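Local coordinates for protein glutamate--cysteine ligase GshA (Methylobacillus flagellatus KT, PDB 3K1T) that is probably a ligase that joins glutamate to cysteine, the first step of glutathione synthesis, at residues 241-245 / 320-325; 15-20 / 395-401; 159-164 / 187-193; 40-46 / 413-418. All coordinates share one frame; numbering follows the deposited sequence. Where two conformers were deposited one is given.

Interaction 1 of 4, residues 241-245 / 320-325; sequences GGLDF and LKVSEV
Gly241 and Gly242 lie against Ser323 and Glu324 at the edge of a four-stranded antiparallel sheet, where strand 237-241 runs out beside the start of strand 324-329. Gly241 O rests on the methyl Val325 CG2. At Gly242 the two backbones are close, and Gly242 CA makes a CA-H...O contact with Val322 O at 3.2 Å. Leu243 turns its CD1 to Val325 CG2, 4.2 Å away, the two side chains meeting at about a right angle. Its carbonyl is tied to the other segment by water. One water donates to both Leu243 O and Val322 O. A second accepts from Val322 N and gives Leu243 O a weak bond. Asp244 offers its CB to Leu320 CD2, while its OD1 is bonded to His246 N. Phe245 is buried, with helix 307-314 and Ala284 of strand 280-285 also against it. Its ring edge meets two valines: Val325 CG2 lies 4.0 Å from Phe245 CZ, and Val322 CG1 lies 4.5 Å from Phe245 CE2.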
loop_
_atom_site.group_PDB
_atom_site.type_symbol
_atom_site.label_atom_id
_atom_site.label_comp_id
_atom_site.label_asym_id
_atom_site.label_seq_id
_atom_site.Cartn_x
_atom_site.Cartn_y
_atom_site.Cartn_z
ATOM N N GLY A 241 -36.217 19.487 -14.828
ATOM C CA GLY A 241 -36.859 18.192 -15.023
ATOM C C GLY A 241 -36.731 17.717 -16.447
ATOM O O GLY A 241 -36.011 18.311 -17.247
ATOM N N GLY A 242 -37.449 16.656 -16.792
ATOM C CA GLY A 242 -37.414 16.145 -18.141
ATOM C C GLY A 242 -37.985 17.179 -19.094
ATOM O O GLY A 242 -38.906 17.960 -18.748
ATOM N N LEU A 243 -37.413 17.243 -20.281
ATOM C CA LEU A 243 -37.890 18.149 -21.306
ATOM C C LEU A 243 -38.037 17.359 -22.592
ATOM O O LEU A 243 -37.339 16.359 -22.791
ATOM C CB LEU A 243 -36.900 19.297 -21.523
ATOM C CG LEU A 243 -36.598 20.236 -20.361
ATOM C CD1 LEU A 243 -35.560 21.227 -20.809
ATOM C CD2 LEU A 243 -37.880 20.957 -19.878
ATOM N N ASP A 244 -38.954 17.818 -23.439
ATOM C CA ASP A 244 -39.123 17.316 -24.798
ATOM C C ASP A 244 -38.293 18.183 -25.732
ATOM O O ASP A 244 -38.676 19.306 -26.041
ATOM C CB ASP A 244 -40.607 17.345 -25.223
ATOM C CG ASP A 244 -40.817 16.868 -26.678
ATOM O OD1 ASP A 244 -39.826 16.374 -27.308
ATOM O OD2 ASP A 244 -41.961 17.018 -27.189
ATOM N N PHE A 245 -37.141 17.659 -26.159
ATOM C CA PHE A 245 -36.240 18.405 -27.063
ATOM C C PHE A 245 -36.706 18.421 -28.527
ATOM O O PHE A 245 -36.089 19.087 -29.368
ATOM C CB PHE A 245 -34.814 17.876 -26.948
ATOM C CG PHE A 245 -34.119 18.304 -25.691
ATOM C CD1 PHE A 245 -33.493 19.536 -25.618
ATOM C CD2 PHE A 245 -34.059 17.461 -24.596
ATOM C CE1 PHE A 245 -32.820 19.926 -24.471
ATOM C CE2 PHE A 245 -33.404 17.852 -23.439
ATOM C CZ PHE A 245 -32.776 19.083 -23.382
ATOM N N LEU A 320 -39.631 11.181 -25.036
ATOM C CA LEU A 320 -39.696 11.614 -23.625
ATOM C C LEU A 320 -39.052 10.647 -22.637
ATOM O O LEU A 320 -39.635 10.295 -21.597
ATOM C CB LEU A 320 -41.144 11.911 -23.224
ATOM C CG LEU A 320 -41.930 12.783 -24.208
ATOM C CD1 LEU A 320 -43.398 12.972 -23.707
ATOM C CD2 LEU A 320 -41.225 14.138 -24.470
ATOM N N LYS A 321 -37.825 10.232 -22.942
ATOM C CA LYS A 321 -37.072 9.405 -22.023
ATOM C C LYS A 321 -36.147 10.230 -21.116
ATOM O O LYS A 321 -35.645 9.733 -20.123
ATOM C CB LYS A 321 -36.269 8.359 -22.795
ATOM C CG LYS A 321 -37.109 7.439 -23.663
ATOM C CD LYS A 321 -38.293 6.812 -22.931
ATOM C CE LYS A 321 -39.065 5.868 -23.878
ATOM N NZ LYS A 321 -40.329 5.341 -23.285
ATOM N N VAL A 322 -35.948 11.501 -21.445
ATOM C CA VAL A 322 -35.118 12.374 -20.620
ATOM C C VAL A 322 -35.874 12.700 -19.341
ATOM O O VAL A 322 -36.989 13.249 -19.390
ATOM C CB VAL A 322 -34.743 13.658 -21.365
ATOM C CG1 VAL A 322 -33.976 14.609 -20.414
ATOM C CG2 VAL A 322 -33.889 13.336 -22.597
ATOM N N SER A 323 -35.276 12.372 -18.197
ATOM C CA SER A 323 -35.920 12.583 -16.912
ATOM C C SER A 323 -35.333 13.745 -16.093
ATOM O O SER A 323 -35.936 14.185 -15.102
ATOM C CB SER A 323 -35.882 11.308 -16.089
ATOM O OG SER A 323 -34.540 10.968 -15.762
ATOM N N GLU A 324 -34.173 14.244 -16.507
ATOM C CA GLU A 324 -33.509 15.320 -15.794
ATOM C C GLU A 324 -32.517 15.927 -16.756
ATOM O O GLU A 324 -31.932 15.220 -17.574
ATOM C CB GLU A 324 -32.736 14.815 -14.561
ATOM C CG GLU A 324 -32.141 15.964 -13.689
ATOM C CD GLU A 324 -31.446 15.471 -12.386
ATOM O OE1 GLU A 324 -30.654 14.488 -12.416
ATOM O OE2 GLU A 324 -31.700 16.089 -11.334
ATOM N N VAL A 325 -32.348 17.234 -16.650
ATOM C CA VAL A 325 -31.292 17.951 -17.391
ATOM C C VAL A 325 -30.412 18.607 -16.344
ATOM O O VAL A 325 -30.914 19.348 -15.499
ATOM C CB VAL A 325 -31.851 19.000 -18.377
ATOM C CG1 VAL A 325 -30.723 19.751 -19.081
ATOM C CG2 VAL A 325 -32.837 18.357 -19.423
HETATM O O HOH W 1 -38.562 14.060 -21.468
HETATM O O HOH W 2 -36.957 13.243 -24.003
#

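Interaction 2 of 4, residues 15-20 / 395-401; sequences LLTLEK and PDAAPNR
Pro395 packs on helix 13-23 just before helix 398-421 begins. Pro395 CG lies 3.7 Å from Lys20 CG, and Pro395 CB faces Glu19 CB. The carbonyl of Pro395 comes close to the acid of Glu19, with Pro395 O 3.1 Å from Glu19 CD. Asp396 follows and brings a second acid to the same place. Its CB is in contact with Leu16 CD1. Asp396 OD1 is only 2.6 Å from Glu19 OE2, and the two carboxylate planes are turned 38° apart. Asn400, one turn further on, is bonded to Asp390 N and Ala394 O, so its amide holds the preceding loop. Arg401 completes the group. Its chain bends at chi2 (87°) and chi3 (69°), which brings the guanidinium back to Asp396. The grip is side-on and nearly straight: Arg401 NE to Asp396 OD1 at 2.7 Å and Arg401 NH2 to Asp396 OD2 at 2.9 Å. Both oxygens use their syn lone pairs and lie in the guanidinium plane. Leu15 CD2 packs near both Asp396 OD1 and Arg401 NE. Two acid oxygens this close suggest that one of the groups carries a proton. Pairing with Arg401 would be expected to favour a charged Asp396, but Arg401 NE is also 4.0 Å from Glu19 OE2, where it could help to steady a charge on Glu19.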
loop_
_atom_site.group_PDB
_atom_site.type_symbol
_atom_site.label_atom_id
_atom_site.label_comp_id
_atom_site.label_asym_id
_atom_site.label_seq_id
_atom_site.Cartn_x
_atom_site.Cartn_y
_atom_site.Cartn_z
ATOM N N LEU A 15 -4.644 28.341 -8.225
ATOM C CA LEU A 15 -4.059 27.020 -8.076
ATOM C C LEU A 15 -2.958 27.072 -7.016
ATOM O O LEU A 15 -2.856 26.189 -6.140
ATOM C CB LEU A 15 -3.497 26.522 -9.416
ATOM C CG LEU A 15 -2.617 25.259 -9.419
ATOM C CD1 LEU A 15 -3.502 24.024 -9.042
ATOM C CD2 LEU A 15 -1.876 25.057 -10.765
ATOM N N LEU A 16 -2.096 28.086 -7.104
ATOM C CA LEU A 16 -0.984 28.172 -6.150
ATOM C C LEU A 16 -1.507 28.454 -4.731
ATOM O O LEU A 16 -0.944 27.961 -3.766
ATOM C CB LEU A 16 0.111 29.183 -6.617
ATOM C CG LEU A 16 1.229 28.531 -7.494
ATOM C CD1 LEU A 16 0.668 27.964 -8.814
ATOM C CD2 LEU A 16 2.355 29.489 -7.854
ATOM N N THR A 17 -2.589 29.218 -4.602
ATOM C CA THR A 17 -3.215 29.443 -3.304
ATOM C C THR A 17 -3.732 28.114 -2.724
ATOM O O THR A 17 -3.533 27.812 -1.558
ATOM C CB THR A 17 -4.376 30.450 -3.397
ATOM O OG1 THR A 17 -3.866 31.707 -3.862
ATOM C CG2 THR A 17 -5.080 30.631 -2.013
ATOM N N LEU A 18 -4.451 27.360 -3.531
ATOM C CA LEU A 18 -4.881 26.012 -3.118
ATOM C C LEU A 18 -3.721 25.143 -2.679
ATOM O O LEU A 18 -3.779 24.517 -1.598
ATOM C CB LEU A 18 -5.651 25.348 -4.237
ATOM C CG LEU A 18 -6.022 23.864 -4.045
ATOM C CD1 LEU A 18 -6.914 23.641 -2.841
ATOM C CD2 LEU A 18 -6.683 23.331 -5.329
ATOM N N GLU A 19 -2.677 25.063 -3.509
ATOM C CA GLU A 19 -1.497 24.274 -3.160
ATOM C C GLU A 19 -0.885 24.713 -1.823
ATOM O O GLU A 19 -0.560 23.859 -0.995
ATOM C CB GLU A 19 -0.452 24.322 -4.275
ATOM C CG GLU A 19 -0.867 23.542 -5.503
ATOM C CD GLU A 19 -0.061 23.862 -6.773
ATOM O OE1 GLU A 19 0.455 24.990 -6.895
ATOM O OE2 GLU A 19 0.030 22.957 -7.661
ATOM N N LYS A 20 -0.750 26.023 -1.617
ATOM C CA LYS A 20 -0.239 26.542 -0.351
ATOM C C LYS A 20 -1.118 26.134 0.833
ATOM O O LYS A 20 -0.591 25.738 1.865
ATOM C CB LYS A 20 -0.098 28.074 -0.376
ATOM C CG LYS A 20 1.000 28.541 -1.297
ATOM C CD LYS A 20 1.286 30.047 -1.180
ATOM C CE LYS A 20 0.442 30.899 -2.095
ATOM N NZ LYS A 20 1.073 32.295 -2.093
ATOM N N PRO A 395 5.122 25.576 -4.148
ATOM C CA PRO A 395 3.770 25.034 -4.117
ATOM C C PRO A 395 3.368 24.289 -5.401
ATOM O O PRO A 395 2.621 23.317 -5.312
ATOM C CB PRO A 395 2.893 26.262 -3.897
ATOM C CG PRO A 395 3.805 27.346 -3.375
ATOM C CD PRO A 395 5.186 26.994 -3.754
ATOM N N ASP A 396 3.870 24.726 -6.566
ATOM C CA ASP A 396 3.585 24.034 -7.833
ATOM C C ASP A 396 4.725 23.144 -8.346
ATOM O O ASP A 396 4.715 22.744 -9.502
ATOM C CB ASP A 396 3.153 25.032 -8.932
ATOM C CG ASP A 396 2.342 24.360 -10.059
ATOM O OD1 ASP A 396 1.504 23.453 -9.754
ATOM O OD2 ASP A 396 2.548 24.736 -11.261
ATOM N N ALA A 397 5.661 22.760 -7.480
ATOM C CA ALA A 397 6.597 21.707 -7.816
ATOM C C ALA A 397 5.781 20.437 -8.159
ATOM O O ALA A 397 4.681 20.230 -7.627
ATOM C CB ALA A 397 7.562 21.422 -6.647
ATOM N N ALA A 398 6.335 19.578 -9.000
ATOM C CA ALA A 398 5.592 18.407 -9.482
ATOM C C ALA A 398 4.973 17.532 -8.377
ATOM O O ALA A 398 3.784 17.205 -8.455
ATOM C CB ALA A 398 6.460 17.533 -10.446
ATOM N N PRO A 399 5.742 17.188 -7.339
ATOM C CA PRO A 399 5.144 16.373 -6.270
ATOM C C PRO A 399 4.020 17.083 -5.519
ATOM O O PRO A 399 3.153 16.420 -4.941
ATOM C CB PRO A 399 6.293 16.101 -5.313
ATOM C CG PRO A 399 7.554 16.543 -6.029
ATOM C CD PRO A 399 7.188 17.427 -7.146
ATOM N N ASN A 400 4.039 18.395 -5.528
ATOM C CA ASN A 400 3.003 19.194 -4.872
ATOM C C ASN A 400 1.752 19.397 -5.739
ATOM O O ASN A 400 0.614 19.314 -5.229
ATOM C CB ASN A 400 3.617 20.509 -4.365
ATOM C CG ASN A 400 4.565 20.296 -3.234
ATOM O OD1 ASN A 400 4.462 19.306 -2.499
ATOM N ND2 ASN A 400 5.494 21.237 -3.038
ATOM N N ARG A 401 1.955 19.571 -7.054
ATOM C CA ARG A 401 0.869 19.541 -8.002
ATOM C C ARG A 401 0.134 18.199 -7.902
ATOM O O ARG A 401 -1.119 18.157 -7.843
ATOM C CB ARG A 401 1.405 19.760 -9.427
ATOM C CG ARG A 401 0.356 19.525 -10.571
ATOM C CD ARG A 401 -0.450 20.734 -10.883
ATOM N NE ARG A 401 0.347 21.797 -11.518
ATOM C CZ ARG A 401 0.614 21.926 -12.808
ATOM N NH1 ARG A 401 0.152 21.057 -13.690
ATOM N NH2 ARG A 401 1.374 22.941 -13.224
#

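Interaction 3 of 4, residues 159-164 / 187-193; sequences RKANRL and ILQGLEQ. With SO4 (sulfate ion), chain E.
Strands 151-160 and 163-166 form a beta hairpin in the mixed sheet, and its type I' turn from Lys160 to Arg163 is clasped by the loop 187-193. Arg159 reaches across with its chain extended from CG to NE. Its guanidinium meets Gln189 O end-on, Arg159 NH1 at 2.8 Å and Arg159 NH2 at 3.0 Å, and NH1 also makes a weak bond to Ile187 O. Leu191 CD2 sits over the centre of one face of this group. Arg159 NH2 bonds Asn162 OD1 as well, so the turn itself helps to position the arginine. The backbone adds a nearly straight bond from Glu192 N to Asn162 O at 2.8 Å. Beyond it, Arg163 NH1 forms a salt bridge with the anti lone pair of Glu192 OE1, and Arg163 NH2 has a second acid, Asp170. Two waters link Glu192 OE2 to Ala161 O and to Asn162 ND2. Leu164 packs on Leu191, and Leu164 CD1 lies a tight 3.5 Å from Leu188 CD2. Gly190 N binds a sulfate, probably from the crystallisation liquor, which His200 also holds. Gln193 closes the contact with its amide set against the backbone of Leu164: Gln193 OE1 accepts from Leu164 N at 2.7 Å, and Gln193 NE2 donates to Leu164 O at 3.0 Å and also to Ser171 O.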
loop_
_atom_site.group_PDB
_atom_site.type_symbol
_atom_site.label_atom_id
_atom_site.label_comp_id
_atom_site.label_asym_id
_atom_site.label_seq_id
_atom_site.Cartn_x
_atom_site.Cartn_y
_atom_site.Cartn_z
ATOM N N ARG A 159 -26.078 -18.977 -14.649
ATOM C CA ARG A 159 -26.750 -18.846 -13.361
ATOM C C ARG A 159 -27.403 -20.150 -12.968
ATOM O O ARG A 159 -28.261 -20.664 -13.714
ATOM C CB ARG A 159 -27.806 -17.739 -13.384
ATOM C CG ARG A 159 -28.498 -17.582 -12.024
ATOM C CD ARG A 159 -29.277 -16.319 -11.971
ATOM N NE ARG A 159 -30.012 -16.148 -10.718
ATOM C CZ ARG A 159 -30.485 -14.973 -10.279
ATOM N NH1 ARG A 159 -30.296 -13.859 -10.973
ATOM N NH2 ARG A 159 -31.175 -14.931 -9.152
ATOM N N LYS A 160 -27.074 -20.602 -11.756
ATOM C CA LYS A 160 -27.638 -21.804 -11.142
ATOM C C LYS A 160 -28.079 -21.467 -9.715
ATOM O O LYS A 160 -27.255 -21.040 -8.920
ATOM C CB LYS A 160 -26.573 -22.893 -11.034
ATOM C CG LYS A 160 -26.053 -23.480 -12.340
ATOM C CD LYS A 160 -27.051 -24.380 -13.014
ATOM C CE LYS A 160 -27.156 -25.745 -12.334
ATOM N NZ LYS A 160 -28.466 -26.369 -12.690
ATOM N N ALA A 161 -29.355 -21.622 -9.372
ATOM C CA ALA A 161 -29.785 -21.438 -7.941
ATOM C C ALA A 161 -29.258 -20.172 -7.227
ATOM O O ALA A 161 -28.630 -20.230 -6.133
ATOM C CB ALA A 161 -29.344 -22.656 -7.105
ATOM N N ASN A 162 -29.491 -19.042 -7.821
ATOM C CA ASN A 162 -29.069 -17.773 -7.215
ATOM C C ASN A 162 -27.553 -17.527 -7.087
ATOM O O ASN A 162 -27.137 -16.647 -6.349
ATOM C CB ASN A 162 -29.799 -17.477 -5.902
ATOM C CG ASN A 162 -31.302 -17.349 -6.098
ATOM O OD1 ASN A 162 -31.750 -17.101 -7.223
ATOM N ND2 ASN A 162 -32.082 -17.532 -5.024
ATOM N N ARG A 163 -26.770 -18.233 -7.887
ATOM C CA ARG A 163 -25.338 -17.980 -7.964
ATOM C C ARG A 163 -24.896 -17.940 -9.427
ATOM O O ARG A 163 -25.426 -18.673 -10.285
ATOM C CB ARG A 163 -24.599 -19.097 -7.228
ATOM C CG ARG A 163 -24.996 -19.247 -5.753
ATOM C CD ARG A 163 -24.083 -20.293 -5.048
ATOM N NE ARG A 163 -22.716 -19.782 -4.865
ATOM C CZ ARG A 163 -22.344 -18.934 -3.904
ATOM N NH1 ARG A 163 -23.218 -18.466 -3.032
ATOM N NH2 ARG A 163 -21.073 -18.525 -3.827
ATOM N N LEU A 164 -23.908 -17.110 -9.723
ATOM C CA LEU A 164 -23.246 -17.158 -11.023
ATOM C C LEU A 164 -22.042 -18.084 -10.946
ATOM O O LEU A 164 -21.265 -17.990 -10.002
ATOM C CB LEU A 164 -22.789 -15.777 -11.455
ATOM C CG LEU A 164 -23.871 -14.728 -11.627
ATOM C CD1 LEU A 164 -23.201 -13.465 -12.278
ATOM C CD2 LEU A 164 -25.090 -15.260 -12.472
ATOM N N ILE A 187 -30.434 -11.385 -14.811
ATOM C CA ILE A 187 -29.510 -12.456 -14.425
ATOM C C ILE A 187 -28.562 -12.060 -13.268
ATOM O O ILE A 187 -28.067 -12.939 -12.543
ATOM C CB ILE A 187 -28.715 -13.005 -15.656
ATOM C CG1 ILE A 187 -28.091 -14.391 -15.339
ATOM C CG2 ILE A 187 -27.633 -12.012 -16.153
ATOM C CD1 ILE A 187 -27.476 -15.092 -16.591
ATOM N N LEU A 188 -28.348 -10.769 -13.071
ATOM C CA LEU A 188 -27.522 -10.284 -11.958
ATOM C C LEU A 188 -28.325 -9.879 -10.711
ATOM O O LEU A 188 -27.720 -9.401 -9.730
ATOM C CB LEU A 188 -26.649 -9.094 -12.401
ATOM C CG LEU A 188 -25.631 -9.326 -13.517
ATOM C CD1 LEU A 188 -24.664 -8.108 -13.732
ATOM C CD2 LEU A 188 -24.881 -10.618 -13.329
ATOM N N GLN A 189 -29.650 -10.073 -10.730
ATOM C CA GLN A 189 -30.500 -9.668 -9.608
ATOM C C GLN A 189 -30.863 -10.841 -8.683
ATOM O O GLN A 189 -31.114 -11.965 -9.133
ATOM C CB GLN A 189 -31.778 -9.009 -10.125
ATOM C CG GLN A 189 -31.510 -7.730 -10.923
ATOM C CD GLN A 189 -32.776 -7.054 -11.411
ATOM O OE1 GLN A 189 -33.804 -7.104 -10.726
ATOM N NE2 GLN A 189 -32.704 -6.371 -12.581
ATOM N N GLY A 190 -30.912 -10.570 -7.384
ATOM C CA GLY A 190 -31.307 -11.565 -6.392
ATOM C C GLY A 190 -30.296 -12.677 -6.199
ATOM O O GLY A 190 -30.671 -13.817 -5.890
ATOM N N LEU A 191 -29.006 -12.377 -6.396
ATOM C CA LEU A 191 -27.948 -13.364 -6.232
ATOM C C LEU A 191 -27.507 -13.484 -4.772
ATOM O O LEU A 191 -27.602 -12.510 -3.994
ATOM C CB LEU A 191 -26.736 -13.017 -7.101
ATOM C CG LEU A 191 -26.895 -13.004 -8.633
ATOM C CD1 LEU A 191 -25.606 -12.357 -9.331
ATOM C CD2 LEU A 191 -27.156 -14.420 -9.133
ATOM N N GLU A 192 -26.988 -14.663 -4.420
ATOM C CA GLU A 192 -26.340 -14.885 -3.115
ATOM C C GLU A 192 -24.953 -14.217 -2.993
ATOM O O GLU A 192 -24.545 -13.863 -1.891
ATOM C CB GLU A 192 -26.159 -16.378 -2.840
ATOM C CG GLU A 192 -27.430 -17.124 -2.716
ATOM C CD GLU A 192 -27.253 -18.632 -2.541
ATOM O OE1 GLU A 192 -26.098 -19.160 -2.451
ATOM O OE2 GLU A 192 -28.302 -19.291 -2.487
ATOM N N GLN A 193 -24.248 -14.082 -4.102
ATOM C CA GLN A 193 -22.915 -13.480 -4.134
ATOM C C GLN A 193 -23.011 -11.960 -4.130
ATOM O O GLN A 193 -23.884 -11.382 -4.781
ATOM C CB GLN A 193 -22.209 -13.909 -5.408
ATOM C CG GLN A 193 -21.879 -15.374 -5.478
ATOM C CD GLN A 193 -22.085 -15.959 -6.866
ATOM O OE1 GLN A 193 -23.084 -15.641 -7.556
ATOM N NE2 GLN A 193 -21.171 -16.822 -7.285
HETATM S S SO4 E . -30.068 -7.686 -5.342
HETATM O O1 SO4 E . -28.646 -7.769 -5.014
HETATM O O2 SO4 E . -30.558 -6.345 -5.000
HETATM O O3 SO4 E . -30.300 -7.912 -6.762
HETATM O O4 SO4 E . -30.772 -8.654 -4.515
HETATM O O HOH W 3 -27.640 -21.571 -4.270
HETATM O O HOH W 4 -30.671 -18.076 -2.481
#

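Interaction 4 of 4, residues 40-46 / 413-418; sequences YGAPFYA and LLAATI
The chain leaves helix 26-40 after Tyr40 and runs past one side of helix 398-421 into strand 45-52, with Tyr40 CA 6.8 Å from Ile418 CA and Ala46 CA 7.3 Å from Leu413 CA. Tyr40 lays its ring on Ile418. Ile418 CG1 stands 3.7 Å from the centroid of the Tyr40 ring and almost on the ring normal, a CH-pi contact. Leu414 CD1 touches the same ring at CD2. Thr417 points its two branches at different partners. With CG2 anti to the backbone N, the methyl lies against the backbone carbonyl of Tyr40, Thr417 CG2 being 3.3 Å from Tyr40 O. This joins helix 398-421 to the connection from helix 26-40 into the seven-stranded antiparallel sheet. Helix 210-226 also packs on Leu414 and Ile418. The other branch, Thr417 OG1, donates back to Leu413 O at 2.8 Å and lies 3.2 Å from Pro43 CD. Leu413 CD1 reaches Pro43 CD at 3.7 Å. The same methyl, Leu413 CD1, presses on Ala46 CB at 3.3 Å, closer than usual for two carbons.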
loop_
_atom_site.group_PDB
_atom_site.type_symbol
_atom_site.label_atom_id
_atom_site.label_comp_id
_atom_site.label_asym_id
_atom_site.label_seq_id
_atom_site.Cartn_x
_atom_site.Cartn_y
_atom_site.Cartn_z
ATOM N N TYR A 40 -17.469 6.129 6.331
ATOM C CA TYR A 40 -18.069 5.772 5.046
ATOM C C TYR A 40 -17.536 4.589 4.206
ATOM O O TYR A 40 -18.252 4.086 3.346
ATOM C CB TYR A 40 -18.125 7.015 4.162
ATOM C CG TYR A 40 -19.031 8.095 4.696
ATOM C CD1 TYR A 40 -20.431 7.951 4.669
ATOM C CD2 TYR A 40 -18.506 9.258 5.228
ATOM C CE1 TYR A 40 -21.260 8.959 5.137
ATOM C CE2 TYR A 40 -19.315 10.241 5.712
ATOM C CZ TYR A 40 -20.689 10.093 5.657
ATOM O OH TYR A 40 -21.435 11.125 6.151
ATOM N N GLY A 41 -16.336 4.146 4.532
ATOM C CA GLY A 41 -15.614 3.175 3.731
ATOM C C GLY A 41 -15.219 3.926 2.483
ATOM O O GLY A 41 -15.297 5.167 2.460
ATOM N N ALA A 42 -14.829 3.144 1.478
ATOM C CA ALA A 42 -14.456 3.597 0.149
ATOM C C ALA A 42 -14.777 2.449 -0.820
ATOM O O ALA A 42 -14.816 1.259 -0.432
ATOM C CB ALA A 42 -12.940 3.949 0.059
ATOM N N PRO A 43 -14.978 2.778 -2.100
ATOM C CA PRO A 43 -15.223 1.730 -3.084
ATOM C C PRO A 43 -13.976 0.855 -3.266
ATOM O O PRO A 43 -12.861 1.263 -2.906
ATOM C CB PRO A 43 -15.462 2.506 -4.411
ATOM C CG PRO A 43 -15.622 3.899 -4.027
ATOM C CD PRO A 43 -14.953 4.110 -2.729
ATOM N N PHE A 44 -14.165 -0.304 -3.896
ATOM C CA PHE A 44 -13.064 -1.218 -4.218
ATOM C C PHE A 44 -12.026 -0.506 -5.105
ATOM O O PHE A 44 -10.813 -0.607 -4.881
ATOM C CB PHE A 44 -13.626 -2.493 -4.926
ATOM C CG PHE A 44 -12.601 -3.561 -5.140
ATOM C CD1 PHE A 44 -12.387 -4.532 -4.170
ATOM C CD2 PHE A 44 -11.847 -3.603 -6.306
ATOM C CE1 PHE A 44 -11.418 -5.495 -4.319
ATOM C CE2 PHE A 44 -10.877 -4.584 -6.479
ATOM C CZ PHE A 44 -10.660 -5.532 -5.477
ATOM N N TYR A 45 -12.529 0.182 -6.148
ATOM C CA TYR A 45 -11.716 0.939 -7.072
ATOM C C TYR A 45 -12.492 2.099 -7.695
ATOM O O TYR A 45 -13.726 2.141 -7.624
ATOM C CB TYR A 45 -11.026 0.050 -8.130
ATOM C CG TYR A 45 -11.872 -0.760 -9.097
ATOM C CD1 TYR A 45 -13.274 -0.670 -9.163
ATOM C CD2 TYR A 45 -11.244 -1.673 -9.946
ATOM C CE1 TYR A 45 -14.021 -1.476 -10.062
ATOM C CE2 TYR A 45 -11.960 -2.448 -10.850
ATOM C CZ TYR A 45 -13.348 -2.350 -10.923
ATOM O OH TYR A 45 -14.017 -3.134 -11.853
ATOM N N ALA A 46 -11.761 3.048 -8.280
ATOM C CA ALA A 46 -12.369 4.227 -8.878
ATOM C C ALA A 46 -11.345 5.025 -9.657
ATOM O O ALA A 46 -10.132 4.962 -9.382
ATOM C CB ALA A 46 -12.994 5.118 -7.776
ATOM N N LEU A 413 -13.929 10.915 -4.653
ATOM C CA LEU A 413 -14.168 9.543 -4.176
ATOM C C LEU A 413 -15.087 9.478 -2.972
ATOM O O LEU A 413 -16.033 8.665 -2.924
ATOM C CB LEU A 413 -12.835 8.847 -3.841
ATOM C CG LEU A 413 -12.924 7.361 -3.516
ATOM C CD1 LEU A 413 -13.135 6.611 -4.821
ATOM C CD2 LEU A 413 -11.637 6.850 -2.789
ATOM N N LEU A 414 -14.842 10.342 -1.992
ATOM C CA LEU A 414 -15.671 10.398 -0.798
ATOM C C LEU A 414 -17.128 10.757 -1.157
ATOM O O LEU A 414 -18.097 10.112 -0.680
ATOM C CB LEU A 414 -15.087 11.445 0.182
ATOM C CG LEU A 414 -15.860 11.697 1.470
ATOM C CD1 LEU A 414 -16.052 10.366 2.255
ATOM C CD2 LEU A 414 -15.129 12.740 2.337
ATOM N N ALA A 415 -17.282 11.733 -2.039
ATOM C CA ALA A 415 -18.598 12.118 -2.472
ATOM C C ALA A 415 -19.355 10.953 -3.138
ATOM O O ALA A 415 -20.558 10.749 -2.851
ATOM C CB ALA A 415 -18.532 13.349 -3.436
ATOM N N ALA A 416 -18.680 10.227 -4.024
ATOM C CA ALA A 416 -19.276 9.051 -4.705
ATOM C C ALA A 416 -19.671 7.960 -3.690
ATOM O O ALA A 416 -20.762 7.353 -3.826
ATOM C CB ALA A 416 -18.340 8.494 -5.744
ATOM N N THR A 417 -18.841 7.777 -2.666
ATOM C CA THR A 417 -19.069 6.807 -1.593
ATOM C C THR A 417 -20.342 7.161 -0.804
ATOM O O THR A 417 -21.213 6.306 -0.574
ATOM C CB THR A 417 -17.869 6.768 -0.629
ATOM O OG1 THR A 417 -16.711 6.428 -1.380
ATOM C CG2 THR A 417 -18.081 5.750 0.545
ATOM N N ILE A 418 -20.451 8.426 -0.433
ATOM C CA ILE A 418 -21.632 8.954 0.263
ATOM C C ILE A 418 -22.883 8.791 -0.624
ATOM O O ILE A 418 -23.907 8.220 -0.176
ATOM C CB ILE A 418 -21.418 10.414 0.725
ATOM C CG1 ILE A 418 -20.317 10.476 1.787
ATOM C CG2 ILE A 418 -22.749 11.036 1.247
ATOM C CD1 ILE A 418 -19.777 11.909 2.122
#

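Overall arrangement
From the N terminus, helix 13-23 opens interaction 2, and the passage from helix 26-40 into strand 45-52 opens interaction 4. Interaction 3 then closes a short loop, between a hairpin of the mixed sheet (159-164) and a loop beside it (187-193). Interaction 1 follows in series, joining 241-245 to 320-325 beside the four-stranded sheet. Both are nested inside the long loops of interactions 2 and 4. Helix 398-421 closes those two: its start and the residues just before it meet 15-20, and 413-418 meets 40-46. Their segments alternate, so interactions 2 and 4 cross. Together they tie the N-terminal region to the last helix. Interaction 4 is nearest the chain's centre, while interactions 2 and 3 lie on opposite sides of it, their centres about 48 Å apart.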